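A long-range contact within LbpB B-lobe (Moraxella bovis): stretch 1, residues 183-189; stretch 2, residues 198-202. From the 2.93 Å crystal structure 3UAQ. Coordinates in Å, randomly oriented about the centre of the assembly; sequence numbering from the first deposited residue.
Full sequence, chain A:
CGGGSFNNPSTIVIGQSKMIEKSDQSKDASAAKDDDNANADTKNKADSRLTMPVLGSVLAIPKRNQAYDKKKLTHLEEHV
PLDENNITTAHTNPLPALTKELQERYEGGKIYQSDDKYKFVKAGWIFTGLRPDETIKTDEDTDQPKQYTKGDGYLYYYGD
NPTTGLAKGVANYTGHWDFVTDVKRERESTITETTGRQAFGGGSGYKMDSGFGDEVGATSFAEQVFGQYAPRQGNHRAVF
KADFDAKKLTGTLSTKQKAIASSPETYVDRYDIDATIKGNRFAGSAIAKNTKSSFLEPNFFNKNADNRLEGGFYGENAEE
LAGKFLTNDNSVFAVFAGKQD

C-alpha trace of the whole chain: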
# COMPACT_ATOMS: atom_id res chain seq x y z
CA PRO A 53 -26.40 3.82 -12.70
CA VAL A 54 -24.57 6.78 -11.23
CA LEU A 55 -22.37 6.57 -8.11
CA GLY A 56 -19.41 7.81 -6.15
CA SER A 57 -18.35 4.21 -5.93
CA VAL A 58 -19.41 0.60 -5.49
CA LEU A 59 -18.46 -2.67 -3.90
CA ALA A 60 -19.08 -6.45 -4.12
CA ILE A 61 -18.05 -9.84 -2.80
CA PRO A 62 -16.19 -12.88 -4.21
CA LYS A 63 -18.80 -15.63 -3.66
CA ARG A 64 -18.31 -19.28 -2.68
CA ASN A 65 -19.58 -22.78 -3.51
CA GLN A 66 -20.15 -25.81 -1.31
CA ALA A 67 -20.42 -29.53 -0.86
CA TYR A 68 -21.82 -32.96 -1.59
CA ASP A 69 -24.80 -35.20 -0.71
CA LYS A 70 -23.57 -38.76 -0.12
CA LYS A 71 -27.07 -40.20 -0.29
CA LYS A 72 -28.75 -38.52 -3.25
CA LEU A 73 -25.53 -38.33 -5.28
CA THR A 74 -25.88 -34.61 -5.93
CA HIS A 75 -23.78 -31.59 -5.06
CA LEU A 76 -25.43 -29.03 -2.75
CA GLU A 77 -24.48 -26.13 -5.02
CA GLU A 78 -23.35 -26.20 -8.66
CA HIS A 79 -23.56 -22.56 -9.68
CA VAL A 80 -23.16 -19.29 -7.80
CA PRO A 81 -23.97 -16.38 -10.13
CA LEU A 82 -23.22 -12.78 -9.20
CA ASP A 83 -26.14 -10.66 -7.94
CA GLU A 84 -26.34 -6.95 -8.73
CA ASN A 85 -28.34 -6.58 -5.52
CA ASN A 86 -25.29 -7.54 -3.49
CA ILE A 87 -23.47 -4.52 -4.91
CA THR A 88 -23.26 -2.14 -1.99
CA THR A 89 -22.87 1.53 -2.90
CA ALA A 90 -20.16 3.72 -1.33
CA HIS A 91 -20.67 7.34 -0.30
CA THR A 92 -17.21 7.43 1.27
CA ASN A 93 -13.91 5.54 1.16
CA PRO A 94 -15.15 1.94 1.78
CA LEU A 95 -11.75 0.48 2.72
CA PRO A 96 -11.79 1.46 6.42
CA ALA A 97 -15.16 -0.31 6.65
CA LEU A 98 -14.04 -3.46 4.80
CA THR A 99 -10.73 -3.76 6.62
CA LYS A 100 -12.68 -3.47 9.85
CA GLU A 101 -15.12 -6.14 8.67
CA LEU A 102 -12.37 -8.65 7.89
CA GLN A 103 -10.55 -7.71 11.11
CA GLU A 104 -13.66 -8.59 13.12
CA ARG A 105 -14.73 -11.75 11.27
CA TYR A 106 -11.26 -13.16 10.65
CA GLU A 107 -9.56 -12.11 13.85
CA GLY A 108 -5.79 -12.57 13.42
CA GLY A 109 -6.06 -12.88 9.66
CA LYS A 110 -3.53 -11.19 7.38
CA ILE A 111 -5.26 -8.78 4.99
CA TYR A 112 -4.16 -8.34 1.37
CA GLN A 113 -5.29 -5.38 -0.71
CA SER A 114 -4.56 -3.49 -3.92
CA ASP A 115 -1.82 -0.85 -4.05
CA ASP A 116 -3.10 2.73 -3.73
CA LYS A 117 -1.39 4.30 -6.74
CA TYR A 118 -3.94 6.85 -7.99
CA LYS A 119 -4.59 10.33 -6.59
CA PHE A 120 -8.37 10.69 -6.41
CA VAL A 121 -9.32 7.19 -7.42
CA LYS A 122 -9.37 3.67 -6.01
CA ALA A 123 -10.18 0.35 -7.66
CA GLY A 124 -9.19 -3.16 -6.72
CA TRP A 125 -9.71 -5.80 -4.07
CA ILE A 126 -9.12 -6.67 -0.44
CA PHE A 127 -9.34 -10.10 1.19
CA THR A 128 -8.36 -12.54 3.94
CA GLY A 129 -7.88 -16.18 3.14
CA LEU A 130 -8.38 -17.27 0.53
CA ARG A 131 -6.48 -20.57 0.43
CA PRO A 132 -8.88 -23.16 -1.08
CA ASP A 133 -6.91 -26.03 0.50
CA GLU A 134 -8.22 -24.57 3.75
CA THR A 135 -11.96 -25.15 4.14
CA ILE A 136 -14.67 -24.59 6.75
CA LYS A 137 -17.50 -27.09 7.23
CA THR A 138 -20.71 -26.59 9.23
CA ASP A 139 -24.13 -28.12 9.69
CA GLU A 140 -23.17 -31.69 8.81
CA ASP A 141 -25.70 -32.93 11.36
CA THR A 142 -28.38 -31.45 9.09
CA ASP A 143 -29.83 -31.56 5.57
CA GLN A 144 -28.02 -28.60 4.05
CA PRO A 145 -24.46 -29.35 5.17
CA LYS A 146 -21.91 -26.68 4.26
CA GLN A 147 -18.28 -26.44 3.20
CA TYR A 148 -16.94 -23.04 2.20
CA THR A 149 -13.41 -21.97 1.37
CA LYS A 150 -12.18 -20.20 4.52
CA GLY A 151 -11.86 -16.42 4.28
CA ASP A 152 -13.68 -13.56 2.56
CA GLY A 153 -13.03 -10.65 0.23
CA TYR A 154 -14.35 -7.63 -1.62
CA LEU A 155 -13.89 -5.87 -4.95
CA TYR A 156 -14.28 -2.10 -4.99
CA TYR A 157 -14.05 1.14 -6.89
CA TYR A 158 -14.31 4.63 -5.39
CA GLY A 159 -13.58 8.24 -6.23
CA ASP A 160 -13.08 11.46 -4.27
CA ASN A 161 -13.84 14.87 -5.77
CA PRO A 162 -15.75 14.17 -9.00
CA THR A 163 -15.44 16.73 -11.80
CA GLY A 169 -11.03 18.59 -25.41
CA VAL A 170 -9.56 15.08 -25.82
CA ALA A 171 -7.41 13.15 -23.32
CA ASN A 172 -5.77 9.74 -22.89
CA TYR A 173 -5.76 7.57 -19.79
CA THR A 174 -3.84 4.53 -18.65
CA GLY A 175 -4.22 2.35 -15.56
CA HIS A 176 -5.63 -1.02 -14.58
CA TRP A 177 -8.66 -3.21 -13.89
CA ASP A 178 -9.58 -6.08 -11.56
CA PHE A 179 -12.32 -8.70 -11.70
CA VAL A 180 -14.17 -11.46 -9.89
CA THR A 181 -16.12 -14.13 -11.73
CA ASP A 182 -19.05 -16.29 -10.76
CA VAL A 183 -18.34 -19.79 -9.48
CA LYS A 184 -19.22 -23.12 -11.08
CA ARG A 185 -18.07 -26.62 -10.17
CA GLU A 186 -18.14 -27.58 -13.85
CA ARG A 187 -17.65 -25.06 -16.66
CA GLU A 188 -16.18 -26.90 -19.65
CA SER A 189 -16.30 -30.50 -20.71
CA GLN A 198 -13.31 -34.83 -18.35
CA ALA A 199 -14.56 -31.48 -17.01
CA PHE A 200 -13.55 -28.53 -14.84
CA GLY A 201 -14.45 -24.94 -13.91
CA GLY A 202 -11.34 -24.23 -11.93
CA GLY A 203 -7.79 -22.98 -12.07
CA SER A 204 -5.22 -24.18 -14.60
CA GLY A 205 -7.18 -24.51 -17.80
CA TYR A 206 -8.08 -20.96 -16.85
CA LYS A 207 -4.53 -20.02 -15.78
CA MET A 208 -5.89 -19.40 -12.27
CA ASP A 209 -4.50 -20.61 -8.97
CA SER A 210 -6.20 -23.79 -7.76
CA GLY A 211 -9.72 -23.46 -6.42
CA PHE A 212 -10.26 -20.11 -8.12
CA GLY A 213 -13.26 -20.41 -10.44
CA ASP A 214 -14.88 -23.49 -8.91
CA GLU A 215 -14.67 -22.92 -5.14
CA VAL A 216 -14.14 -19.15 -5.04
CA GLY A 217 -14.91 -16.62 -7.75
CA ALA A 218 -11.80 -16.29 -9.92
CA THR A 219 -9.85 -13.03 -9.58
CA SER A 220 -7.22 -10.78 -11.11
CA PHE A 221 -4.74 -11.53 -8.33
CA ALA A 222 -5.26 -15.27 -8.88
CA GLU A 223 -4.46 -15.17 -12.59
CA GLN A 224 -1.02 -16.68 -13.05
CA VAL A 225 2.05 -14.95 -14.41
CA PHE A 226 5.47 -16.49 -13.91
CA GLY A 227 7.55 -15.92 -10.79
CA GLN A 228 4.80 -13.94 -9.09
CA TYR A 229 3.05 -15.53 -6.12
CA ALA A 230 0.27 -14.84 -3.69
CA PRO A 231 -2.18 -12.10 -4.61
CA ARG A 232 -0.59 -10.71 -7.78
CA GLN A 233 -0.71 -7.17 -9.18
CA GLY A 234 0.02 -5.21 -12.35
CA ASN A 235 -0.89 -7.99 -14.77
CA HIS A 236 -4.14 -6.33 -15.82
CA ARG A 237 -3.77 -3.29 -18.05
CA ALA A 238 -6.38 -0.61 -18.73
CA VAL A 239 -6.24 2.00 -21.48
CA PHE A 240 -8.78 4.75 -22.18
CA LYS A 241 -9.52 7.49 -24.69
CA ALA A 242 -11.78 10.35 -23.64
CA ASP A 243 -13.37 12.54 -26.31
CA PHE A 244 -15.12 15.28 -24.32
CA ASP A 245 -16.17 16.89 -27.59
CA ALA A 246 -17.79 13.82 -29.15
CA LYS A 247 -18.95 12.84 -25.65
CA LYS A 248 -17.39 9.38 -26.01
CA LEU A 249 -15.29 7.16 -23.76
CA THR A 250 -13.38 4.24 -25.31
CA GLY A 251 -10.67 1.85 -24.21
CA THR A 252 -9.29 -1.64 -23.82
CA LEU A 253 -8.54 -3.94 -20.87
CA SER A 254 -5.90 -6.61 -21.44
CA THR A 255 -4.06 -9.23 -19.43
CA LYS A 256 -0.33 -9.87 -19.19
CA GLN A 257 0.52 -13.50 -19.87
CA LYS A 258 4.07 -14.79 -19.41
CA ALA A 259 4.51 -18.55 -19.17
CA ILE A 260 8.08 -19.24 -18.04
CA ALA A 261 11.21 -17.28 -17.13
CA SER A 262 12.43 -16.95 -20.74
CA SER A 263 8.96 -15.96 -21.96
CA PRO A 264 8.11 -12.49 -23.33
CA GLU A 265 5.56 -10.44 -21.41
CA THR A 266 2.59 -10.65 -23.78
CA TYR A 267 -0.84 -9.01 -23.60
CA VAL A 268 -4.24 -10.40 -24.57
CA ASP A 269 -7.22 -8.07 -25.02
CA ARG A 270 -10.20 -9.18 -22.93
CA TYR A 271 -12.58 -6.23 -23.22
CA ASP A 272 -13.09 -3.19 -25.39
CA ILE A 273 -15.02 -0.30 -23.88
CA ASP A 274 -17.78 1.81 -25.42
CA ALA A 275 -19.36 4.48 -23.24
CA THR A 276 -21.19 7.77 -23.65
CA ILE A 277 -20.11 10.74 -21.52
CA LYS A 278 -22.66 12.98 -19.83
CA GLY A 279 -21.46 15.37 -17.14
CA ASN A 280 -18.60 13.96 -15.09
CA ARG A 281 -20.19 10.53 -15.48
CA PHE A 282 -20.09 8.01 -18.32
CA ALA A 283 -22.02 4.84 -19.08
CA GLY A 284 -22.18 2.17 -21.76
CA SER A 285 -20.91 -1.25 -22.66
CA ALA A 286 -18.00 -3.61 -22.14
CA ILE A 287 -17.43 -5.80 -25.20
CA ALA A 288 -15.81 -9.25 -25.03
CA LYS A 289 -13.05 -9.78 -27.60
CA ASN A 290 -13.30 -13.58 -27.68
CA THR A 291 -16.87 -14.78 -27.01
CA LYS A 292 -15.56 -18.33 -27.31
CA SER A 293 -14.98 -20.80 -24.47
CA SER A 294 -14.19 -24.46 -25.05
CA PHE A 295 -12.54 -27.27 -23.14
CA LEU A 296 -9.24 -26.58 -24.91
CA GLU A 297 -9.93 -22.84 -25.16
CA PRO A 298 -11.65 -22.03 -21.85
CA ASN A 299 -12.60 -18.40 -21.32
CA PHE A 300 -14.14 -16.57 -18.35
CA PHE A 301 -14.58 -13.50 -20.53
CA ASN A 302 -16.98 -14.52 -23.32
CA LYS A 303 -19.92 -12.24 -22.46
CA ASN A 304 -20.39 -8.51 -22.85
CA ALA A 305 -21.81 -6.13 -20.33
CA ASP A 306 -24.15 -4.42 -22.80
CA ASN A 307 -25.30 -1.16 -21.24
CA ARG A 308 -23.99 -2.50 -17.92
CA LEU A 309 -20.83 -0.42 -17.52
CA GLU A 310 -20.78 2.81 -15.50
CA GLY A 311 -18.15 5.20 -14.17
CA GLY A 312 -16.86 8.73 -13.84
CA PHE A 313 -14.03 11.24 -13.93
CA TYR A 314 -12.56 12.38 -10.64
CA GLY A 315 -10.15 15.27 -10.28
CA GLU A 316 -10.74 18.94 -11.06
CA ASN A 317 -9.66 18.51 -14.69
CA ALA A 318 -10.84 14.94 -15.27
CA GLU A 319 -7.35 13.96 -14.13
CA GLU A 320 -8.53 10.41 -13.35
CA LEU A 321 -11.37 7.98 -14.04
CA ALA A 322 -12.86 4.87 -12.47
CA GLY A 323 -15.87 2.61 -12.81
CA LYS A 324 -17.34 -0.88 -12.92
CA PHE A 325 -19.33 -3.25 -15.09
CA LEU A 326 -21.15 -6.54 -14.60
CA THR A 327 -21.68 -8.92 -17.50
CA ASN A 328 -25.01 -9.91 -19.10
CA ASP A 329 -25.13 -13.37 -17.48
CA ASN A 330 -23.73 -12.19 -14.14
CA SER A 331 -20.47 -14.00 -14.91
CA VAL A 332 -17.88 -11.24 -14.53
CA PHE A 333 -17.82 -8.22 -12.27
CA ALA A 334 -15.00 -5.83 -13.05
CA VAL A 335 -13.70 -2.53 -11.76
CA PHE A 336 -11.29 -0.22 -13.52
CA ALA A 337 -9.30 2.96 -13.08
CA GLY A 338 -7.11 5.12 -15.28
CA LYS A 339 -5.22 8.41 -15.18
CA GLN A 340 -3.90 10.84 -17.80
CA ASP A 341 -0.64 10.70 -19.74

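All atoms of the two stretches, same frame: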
# COMPACT_ATOMS: atom_id res chain seq x y z
N VAL A 183 -18.98 -18.52 -9.78
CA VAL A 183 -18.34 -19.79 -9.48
C VAL A 183 -19.19 -20.98 -9.90
O VAL A 183 -20.37 -21.07 -9.55
CB VAL A 183 -17.92 -19.89 -8.00
CG1 VAL A 183 -18.73 -18.94 -7.14
CG2 VAL A 183 -18.04 -21.33 -7.50
N LYS A 184 -18.58 -21.88 -10.66
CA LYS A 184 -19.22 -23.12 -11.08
C LYS A 184 -18.29 -24.31 -10.86
O LYS A 184 -17.08 -24.22 -11.12
CB LYS A 184 -19.62 -23.05 -12.55
CG LYS A 184 -20.52 -21.88 -12.90
CD LYS A 184 -21.19 -22.11 -14.24
CE LYS A 184 -21.79 -23.52 -14.29
NZ LYS A 184 -22.39 -23.87 -15.61
N ARG A 185 -18.85 -25.41 -10.38
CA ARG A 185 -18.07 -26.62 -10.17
C ARG A 185 -17.56 -27.11 -11.52
O ARG A 185 -16.40 -27.50 -11.67
CB ARG A 185 -18.93 -27.71 -9.52
CG ARG A 185 -18.18 -28.67 -8.60
CD ARG A 185 -18.45 -30.12 -8.94
NE ARG A 185 -19.75 -30.30 -9.58
CZ ARG A 185 -20.13 -31.42 -10.19
NH1 ARG A 185 -19.32 -32.46 -10.24
NH2 ARG A 185 -21.33 -31.48 -10.75
N GLU A 186 -18.45 -27.08 -12.51
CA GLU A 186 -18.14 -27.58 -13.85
C GLU A 186 -18.49 -26.57 -14.93
O GLU A 186 -19.66 -26.26 -15.15
CB GLU A 186 -18.88 -28.90 -14.10
CG GLU A 186 -18.14 -30.14 -13.64
CD GLU A 186 -18.77 -31.41 -14.17
OE1 GLU A 186 -19.76 -31.32 -14.93
OE2 GLU A 186 -18.28 -32.51 -13.82
N ARG A 187 -17.47 -26.08 -15.62
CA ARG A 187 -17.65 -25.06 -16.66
C ARG A 187 -17.49 -25.59 -18.08
O ARG A 187 -18.29 -25.27 -18.96
CB ARG A 187 -16.69 -23.89 -16.46
CG ARG A 187 -17.04 -22.99 -15.29
CD ARG A 187 -16.08 -21.81 -15.21
NE ARG A 187 -16.17 -21.13 -13.93
CZ ARG A 187 -16.91 -20.04 -13.71
NH1 ARG A 187 -17.63 -19.52 -14.70
NH2 ARG A 187 -16.94 -19.48 -12.51
N GLU A 188 -16.45 -26.38 -18.31
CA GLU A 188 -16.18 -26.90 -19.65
C GLU A 188 -15.92 -28.39 -19.60
O GLU A 188 -15.46 -28.93 -18.59
CB GLU A 188 -15.02 -26.14 -20.31
CG GLU A 188 -15.38 -24.72 -20.74
CD GLU A 188 -16.51 -24.68 -21.76
OE1 GLU A 188 -16.64 -25.65 -22.54
OE2 GLU A 188 -17.25 -23.68 -21.79
N SER A 189 -16.22 -29.05 -20.71
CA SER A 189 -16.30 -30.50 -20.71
C SER A 189 -15.56 -31.11 -21.89
O SER A 189 -15.18 -32.28 -21.86
CB SER A 189 -17.76 -30.93 -20.72
OG SER A 189 -17.91 -32.26 -20.27
N GLN A 198 -14.24 -35.96 -18.42
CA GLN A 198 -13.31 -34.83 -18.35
C GLN A 198 -13.97 -33.44 -18.36
O GLN A 198 -14.45 -32.97 -19.39
CB GLN A 198 -12.30 -34.92 -19.48
CG GLN A 198 -11.04 -35.67 -19.08
CD GLN A 198 -10.30 -34.99 -17.94
OE1 GLN A 198 -9.67 -33.95 -18.13
NE2 GLN A 198 -10.39 -35.57 -16.74
N ALA A 199 -13.97 -32.80 -17.19
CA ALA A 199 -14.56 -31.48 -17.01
C ALA A 199 -13.85 -30.72 -15.91
O ALA A 199 -13.12 -31.29 -15.10
CB ALA A 199 -16.06 -31.58 -16.70
N PHE A 200 -14.07 -29.41 -15.89
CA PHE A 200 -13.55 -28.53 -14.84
C PHE A 200 -14.28 -27.18 -14.87
O PHE A 200 -15.11 -26.94 -15.75
CB PHE A 200 -12.04 -28.32 -15.01
CG PHE A 200 -11.65 -27.61 -16.29
CD1 PHE A 200 -11.30 -26.27 -16.28
CD2 PHE A 200 -11.63 -28.30 -17.50
CE1 PHE A 200 -10.94 -25.62 -17.46
CE2 PHE A 200 -11.27 -27.65 -18.68
CZ PHE A 200 -10.93 -26.31 -18.65
N GLY A 201 -13.97 -26.32 -13.91
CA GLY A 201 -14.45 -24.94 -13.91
C GLY A 201 -13.49 -24.11 -13.08
O GLY A 201 -13.84 -23.05 -12.53
N GLY A 202 -12.25 -24.61 -12.99
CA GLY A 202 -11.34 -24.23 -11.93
C GLY A 202 -10.18 -23.30 -12.24
O GLY A 202 -10.36 -22.13 -12.61

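The two stretches run antiparallel and meet mainly through their backbones, burying 395 Å² between them. The pairing amounts to a single bridge, Glu 188 opposite Phe 200, with their CA atoms 5.7 Å apart, and the side chains fit themselves around it.

Val 183 and Lys 184 form the strand that leads in. Val 183 makes no contact, and Lys 184 comes near through its backbone, its O 3.7 Å from Gly 201 O, a proximity of two acceptors and not a bond, while the end of its side chain leads away. At Arg 185 the CA-to-CB bond points away, and again the carbonyl does the touching, with Arg 185 O 3.5 Å from Gly 201 N. This crowding makes sense of the glycine. A CB on Gly 201 would point toward stretch 1 and fall 2.6 Å from Lys 184 O and 2.9 Å from Arg 187 CG, both clashes. The CA atoms of Arg 187 and Gly 201 are 4.2 Å apart, and Ser 189 CA and Ala 199 CA are equally near.

The Glu 186 CA-to-CB bond points sideways, and its CD lies 3.7 Å from Ala 199 CB, so the methyl packs against the carboxylate end of an otherwise exposed side chain. Its charge has a partner within its own stretch: Glu 186 OE2 sits 3.7 Å from Arg 185 NH1, a long salt bridge in which no N-H points at the oxygen, leaving charge attraction alone.

At Arg 187 the hydrogen bonding begins. Phe 200 O accepts from two successive amides, Arg 187 N at 2.5 Å and Glu 188 N at 2.9 Å, so one carbonyl serves two neighbouring amides. Arg 187 adds its side chain: NE makes a weak hydrogen bond to Gly 201 O at 3.3 Å, with the oxygen at the guanidinium edge, near its plane.

Glu 188 completes the bridge in the other direction, its O accepting from Phe 200 N at 3.1 Å. The same oxygen takes a CA-H...O contact from Ala 199 CA, also at 3.1 Å. The Phe 200 CA-to-CB bond points away, yet the ring comes back nearer, its CE2 reaching 4.4 Å from Glu 188 CB.

Past the bridge the conventional hydrogen bonds stop, though the chains stay close. Ser 189 CA makes a CA-H...O contact with Gln 198 O at 3.4 Å, but Ser 189 O and Gln 198 O, two acceptors, stand only 2.7 Å apart with no hydrogen bond between them. The rule to read here is economy: one reciprocal backbone pair, a glycine where the chains crowd, and a small methyl beside a carboxylate.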